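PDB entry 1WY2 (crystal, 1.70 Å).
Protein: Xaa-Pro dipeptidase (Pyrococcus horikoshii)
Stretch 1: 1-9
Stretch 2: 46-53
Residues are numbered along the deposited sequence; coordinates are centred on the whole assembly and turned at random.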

ATOM      1  N   MET A   1      -9.840 -32.481 -17.462  1.00 17.29           N
ATOM      2  CA  MET A   1      -9.110 -31.179 -17.481  1.00 18.31           C
ATOM      3  C   MET A   1     -10.082 -30.013 -17.333  1.00 18.29           C
ATOM      4  O   MET A   1     -11.289 -30.178 -17.503  1.00 19.55           O
ATOM      5  N   ASP A   2      -9.547 -28.840 -16.998  1.00 17.34           N
ATOM      6  CA  ASP A   2     -10.356 -27.631 -16.838  1.00 19.66           C
ATOM      7  C   ASP A   2     -10.351 -26.829 -18.129  1.00 18.39           C
ATOM      8  O   ASP A   2      -9.392 -26.886 -18.903  1.00 19.50           O
ATOM      9  N   ILE A   3     -11.424 -26.075 -18.351  1.00 19.56           N
ATOM     10  CA  ILE A   3     -11.495 -25.175 -19.492  1.00 18.81           C
ATOM     11  C   ILE A   3     -10.909 -23.919 -18.850  1.00 20.43           C
ATOM     12  O   ILE A   3     -11.511 -23.341 -17.944  1.00 19.86           O
ATOM     13  N   MET A   4      -9.726 -23.519 -19.299  1.00 19.74           N
ATOM     14  CA  MET A   4      -9.033 -22.370 -18.719  1.00 20.79           C
ATOM     15  C   MET A   4      -8.929 -21.177 -19.665  1.00 20.93           C
ATOM     16  O   MET A   4      -8.875 -21.345 -20.884  1.00 21.59           O
ATOM     17  N   ASN A   5      -8.900 -19.969 -19.105  1.00 20.38           N
ATOM     18  CA  ASN A   5      -8.829 -18.769 -19.931  1.00 19.33           C
ATOM     19  C   ASN A   5      -7.474 -18.615 -20.620  1.00 19.71           C
ATOM     20  O   ASN A   5      -6.520 -19.334 -20.309  1.00 18.11           O
ATOM     21  N   GLU A   6      -7.389 -17.688 -21.569  1.00 19.98           N
ATOM     22  CA  GLU A   6      -6.147 -17.521 -22.312  1.00 20.74           C
ATOM     23  C   GLU A   6      -4.944 -17.051 -21.507  1.00 19.39           C
ATOM     24  O   GLU A   6      -3.810 -17.340 -21.882  1.00 18.74           O
ATOM     25  N   LYS A   7      -5.175 -16.339 -20.406  1.00 17.77           N
ATOM     26  CA  LYS A   7      -4.061 -15.875 -19.585  1.00 17.12           C
ATOM     27  C   LYS A   7      -3.436 -17.075 -18.883  1.00 16.93           C
ATOM     28  O   LYS A   7      -2.212 -17.195 -18.804  1.00 16.42           O
ATOM     29  N   VAL A   8      -4.286 -17.966 -18.385  1.00 16.21           N
ATOM     30  CA  VAL A   8      -3.818 -19.180 -17.722  1.00 15.51           C
ATOM     31  C   VAL A   8      -3.055 -20.031 -18.738  1.00 16.38           C
ATOM     32  O   VAL A   8      -2.001 -20.593 -18.436  1.00 15.76           O
ATOM     33  N   LYS A   9      -3.580 -20.118 -19.957  1.00 16.68           N
ATOM     34  CA  LYS A   9      -2.919 -20.913 -20.985  1.00 16.25           C
ATOM     35  C   LYS A   9      -1.565 -20.351 -21.388  1.00 16.99           C
ATOM     36  O   LYS A   9      -0.648 -21.104 -21.713  1.00 18.61           O
ATOM     37  N   LEU A  46      -3.140 -21.540  -8.193  1.00 18.97           N
ATOM     38  CA  LEU A  46      -2.200 -22.607  -8.509  1.00 19.41           C
ATOM     39  C   LEU A  46      -2.544 -23.111  -9.905  1.00 18.84           C
ATOM     40  O   LEU A  46      -3.663 -23.566 -10.149  1.00 19.42           O
ATOM     41  N   ILE A  47      -1.582 -23.021 -10.814  1.00 18.19           N
ATOM     42  CA  ILE A  47      -1.781 -23.457 -12.190  1.00 17.90           C
ATOM     43  C   ILE A  47      -0.937 -24.684 -12.515  1.00 18.81           C
ATOM     44  O   ILE A  47       0.273 -24.698 -12.273  1.00 17.86           O
ATOM     45  N   THR A  48      -1.588 -25.720 -13.039  1.00 18.73           N
ATOM     46  CA  THR A  48      -0.891 -26.938 -13.445  1.00 19.80           C
ATOM     47  C   THR A  48      -1.157 -27.098 -14.939  1.00 20.07           C
ATOM     48  O   THR A  48      -1.881 -26.298 -15.529  1.00 20.42           O
ATOM     49  N   GLY A  49      -0.584 -28.127 -15.550  1.00 20.15           N
ATOM     50  CA  GLY A  49      -0.776 -28.317 -16.978  1.00 22.10           C
ATOM     51  C   GLY A  49      -2.207 -28.493 -17.452  1.00 21.50           C
ATOM     52  O   GLY A  49      -2.515 -28.217 -18.612  1.00 21.59           O
ATOM     53  N   GLU A  50      -3.092 -28.935 -16.565  1.00 20.81           N
ATOM     54  CA  GLU A  50      -4.480 -29.166 -16.950  1.00 20.01           C
ATOM     55  C   GLU A  50      -5.511 -28.533 -16.023  1.00 19.74           C
ATOM     56  O   GLU A  50      -6.705 -28.810 -16.147  1.00 20.07           O
ATOM     57  N   SER A  51      -5.067 -27.676 -15.106  1.00 19.30           N
ATOM     58  CA  SER A  51      -6.001 -27.055 -14.176  1.00 19.09           C
ATOM     59  C   SER A  51      -5.523 -25.720 -13.614  1.00 19.85           C
ATOM     60  O   SER A  51      -4.333 -25.413 -13.623  1.00 18.48           O
ATOM     61  N   ALA A  52      -6.475 -24.933 -13.126  1.00 20.01           N
ATOM     62  CA  ALA A  52      -6.180 -23.643 -12.512  1.00 21.34           C
ATOM     63  C   ALA A  52      -7.165 -23.501 -11.360  1.00 21.57           C
ATOM     64  O   ALA A  52      -8.376 -23.574 -11.565  1.00 23.23           O
ATOM     65  N   THR A  53      -6.647 -23.307 -10.152  1.00 20.24           N
ATOM     66  CA  THR A  53      -7.496 -23.185  -8.971  1.00 21.13           C
ATOM     67  C   THR A  53      -7.127 -21.984  -8.110  1.00 21.20           C
ATOM     68  O   THR A  53      -5.952 -21.688  -7.913  1.00 21.39           O
TER

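What fills the apolar centre of the contact? Val8, in the first turn of the helix, points its CA-to-CB bond toward the hairpin and adopts the t rotamer, chi1 170°. Its CG1 lies 3.8 Å from CB of Ala52 and 3.9 Å from CG2 of Ile47, so one methyl group meets both strands of the hairpin. Ile47, with chi1 near m and chi2 near t, and Ala52 both direct their CA-to-CB bonds toward stretch 1. All three residues are buried, and separations close to 4 Å are those of methyl groups in van der Waals contact. CB of Ala52 is touched by both Val8 and Met4.

How does Met4 extend this apolar patch? Its CA-to-CB bond too points toward the hairpin, and its m, t, m rotamer carries the thioether along the backbone of stretch 2. SD sits 4.1 Å from CB of Ala52 and 3.5 Å from C of Ser51, while CE reaches 3.6 Å from C of Glu50. Met4 therefore packs largely on main chain as the hairpin leaves its turn, where a flexible, unbranched side chain can follow the backbone. The neighbours of Met4 in sequence take no part: the CA-to-CB bond of Ile3 points away, and Asn5 is out of reach. Asn5 instead caps the helix that presents Val8, its OD1 accepting from N of Val8 at 2.9 Å.

What joins the apolar patch to its polar edge? Asp2 does so, with its CA-to-CB bond toward stretch 2 and chi1 at -70° (m). N of Ala52 donates to OD2 of Asp2 at 3.2 Å, with an angle of 157°, and CB of Ser51 lies 3.2 Å from the same OD2. The main chain adds a second bond, from N of Asp2 to O of Glu50, 3.0 Å long and nearly straight at 167°. Asp2 thus donates through its backbone and accepts through its carboxylate, fastening to two residues of the hairpin. Two waters reinforce the link: water 3 donates to OD2 of Asp2 at 3.2 Å and to O of Ala52 at 2.8 Å, while water 2 donates to the same OD2 at 2.7 Å and, weakly, to the same O at 3.3 Å.

What happens at the outer, polar edge? Met1 and Glu50 meet side by side, CB to CB at 4.0 Å, both CA-to-CB bonds running sideways. The Met1 side chain, with chi1 p and chi2 t, then leads away from the hairpin, whereas Glu50, m at chi1 and t at chi2, brings its carboxylate to water 1. That water donates to OE1 of Glu50 at 2.7 Å and accepts a weak bond from N of Met1 at 3.1 Å, bridging the chain terminus to the acid. Within the hairpin, OG1 of Thr48 and OG of Ser51 share a hydrogen bond of 2.6 Å, which ties together the two residues flanking the turn.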

ATOM      1  CB  MET A   1      -8.334 -31.035 -18.791  1.00 19.67           C
ATOM      2  CG  MET A   1      -9.190 -31.176 -20.038  1.00 18.76           C
ATOM      3  SD  MET A   1      -8.308 -30.705 -21.537  1.00 22.38           S
ATOM      4  CE  MET A   1      -8.768 -28.973 -21.649  1.00 21.57           C
ATOM      5  CB  ASP A   2      -9.768 -26.682 -15.783  1.00 20.03           C
ATOM      6  CG  ASP A   2      -9.873 -27.198 -14.368  1.00 24.31           C
ATOM      7  OD1 ASP A   2     -10.681 -28.111 -14.099  1.00 24.70           O
ATOM      8  OD2 ASP A   2      -9.141 -26.648 -13.513  1.00 22.99           O
ATOM      9  CB  ILE A   3     -12.951 -24.915 -19.932  1.00 19.99           C
ATOM     10  CG1 ILE A   3     -13.519 -26.171 -20.601  1.00 18.13           C
ATOM     11  CG2 ILE A   3     -13.005 -23.729 -20.886  1.00 21.20           C
ATOM     12  CD1 ILE A   3     -12.704 -26.653 -21.802  1.00 22.61           C
ATOM     13  CB  MET A   4      -7.647 -22.829 -18.261  1.00 21.44           C
ATOM     14  CG  MET A   4      -7.718 -24.008 -17.286  1.00 21.25           C
ATOM     15  SD  MET A   4      -6.137 -24.798 -16.933  1.00 20.16           S
ATOM     16  CE  MET A   4      -5.940 -25.811 -18.414  1.00 21.52           C
ATOM     17  CB  ASN A   5      -9.190 -17.514 -19.110  1.00 19.41           C
ATOM     18  CG  ASN A   5      -8.203 -17.222 -17.992  1.00 20.67           C
ATOM     19  OD1 ASN A   5      -7.010 -17.075 -18.232  1.00 18.76           O
ATOM     20  ND2 ASN A   5      -8.707 -17.114 -16.764  1.00 20.37           N
ATOM     21  CB  GLU A   6      -6.358 -16.610 -23.526  1.00 24.67           C
ATOM     22  CG  GLU A   6      -6.827 -15.209 -23.232  1.00 31.92           C
ATOM     23  CD  GLU A   6      -6.947 -14.391 -24.504  1.00 36.02           C
ATOM     24  OE1 GLU A   6      -7.677 -14.829 -25.420  1.00 39.65           O
ATOM     25  OE2 GLU A   6      -6.309 -13.320 -24.593  1.00 40.25           O
ATOM     26  CB  LYS A   7      -4.546 -14.842 -18.567  1.00 18.12           C
ATOM     27  CG  LYS A   7      -5.026 -13.559 -19.222  1.00 19.25           C
ATOM     28  CD  LYS A   7      -5.739 -12.650 -18.241  1.00 20.09           C
ATOM     29  CE  LYS A   7      -6.188 -11.366 -18.927  1.00 23.78           C
ATOM     30  NZ  LYS A   7      -6.933 -10.476 -17.996  1.00 27.80           N
ATOM     31  CB  VAL A   8      -5.010 -19.999 -17.156  1.00 15.22           C
ATOM     32  CG1 VAL A   8      -4.538 -21.370 -16.690  1.00 13.99           C
ATOM     33  CG2 VAL A   8      -5.653 -19.243 -15.998  1.00 15.56           C
ATOM     34  CB  LYS A   9      -3.835 -21.064 -22.198  1.00 16.37           C
ATOM     35  CG  LYS A   9      -4.930 -22.088 -21.954  1.00 18.74           C
ATOM     36  CD  LYS A   9      -6.041 -22.006 -22.981  1.00 20.30           C
ATOM     37  CE  LYS A   9      -7.068 -23.098 -22.721  1.00 22.98           C
ATOM     38  NZ  LYS A   9      -8.370 -22.800 -23.366  1.00 25.55           N
ATOM     39  CB  LEU A  46      -2.308 -23.754  -7.500  1.00 20.97           C
ATOM     40  CG  LEU A  46      -1.308 -24.896  -7.704  1.00 24.64           C
ATOM     41  CD1 LEU A  46       0.114 -24.365  -7.583  1.00 27.09           C
ATOM     42  CD2 LEU A  46      -1.559 -25.988  -6.676  1.00 27.52           C
ATOM     43  CB  ILE A  47      -1.405 -22.328 -13.181  1.00 18.15           C
ATOM     44  CG1 ILE A  47      -2.320 -21.119 -12.963  1.00 17.94           C
ATOM     45  CG2 ILE A  47      -1.522 -22.826 -14.617  1.00 19.30           C
ATOM     46  CD1 ILE A  47      -1.867 -19.860 -13.685  1.00 19.10           C
ATOM     47  CB  THR A  48      -1.404 -28.196 -12.702  1.00 20.94           C
ATOM     48  OG1 THR A  48      -2.763 -28.456 -13.067  1.00 22.38           O
ATOM     49  CG2 THR A  48      -1.307 -28.004 -11.205  1.00 22.82           C
ATOM     50  CB  GLU A  50      -4.740 -30.675 -17.033  1.00 20.12           C
ATOM     51  CG  GLU A  50      -3.881 -31.397 -18.067  1.00 22.31           C
ATOM     52  CD  GLU A  50      -4.097 -32.905 -18.058  1.00 21.56           C
ATOM     53  OE1 GLU A  50      -4.999 -33.377 -17.336  1.00 23.75           O
ATOM     54  OE2 GLU A  50      -3.365 -33.616 -18.775  1.00 22.56           O
ATOM     55  CB  SER A  51      -6.278 -28.000 -13.004  1.00 21.72           C
ATOM     56  OG  SER A  51      -5.168 -28.055 -12.117  1.00 24.11           O
ATOM     57  CB  ALA A  52      -6.366 -22.513 -13.519  1.00 22.01           C
ATOM     58  CB  THR A  53      -7.384 -24.446  -8.085  1.00 22.49           C
ATOM     59  OG1 THR A  53      -7.647 -25.613  -8.873  1.00 24.46           O
ATOM     60  CG2 THR A  53      -8.384 -24.384  -6.937  1.00 23.39           C
TER
HETATM   61  O   HOH W   1      -7.293 -33.302 -15.846  1.00 24.50           O
HETATM   62  O   HOH W   2      -9.480 -26.622 -10.831  1.00 21.19           O
HETATM   63  O   HOH W   3      -9.472 -23.506 -14.087  1.00 34.25           O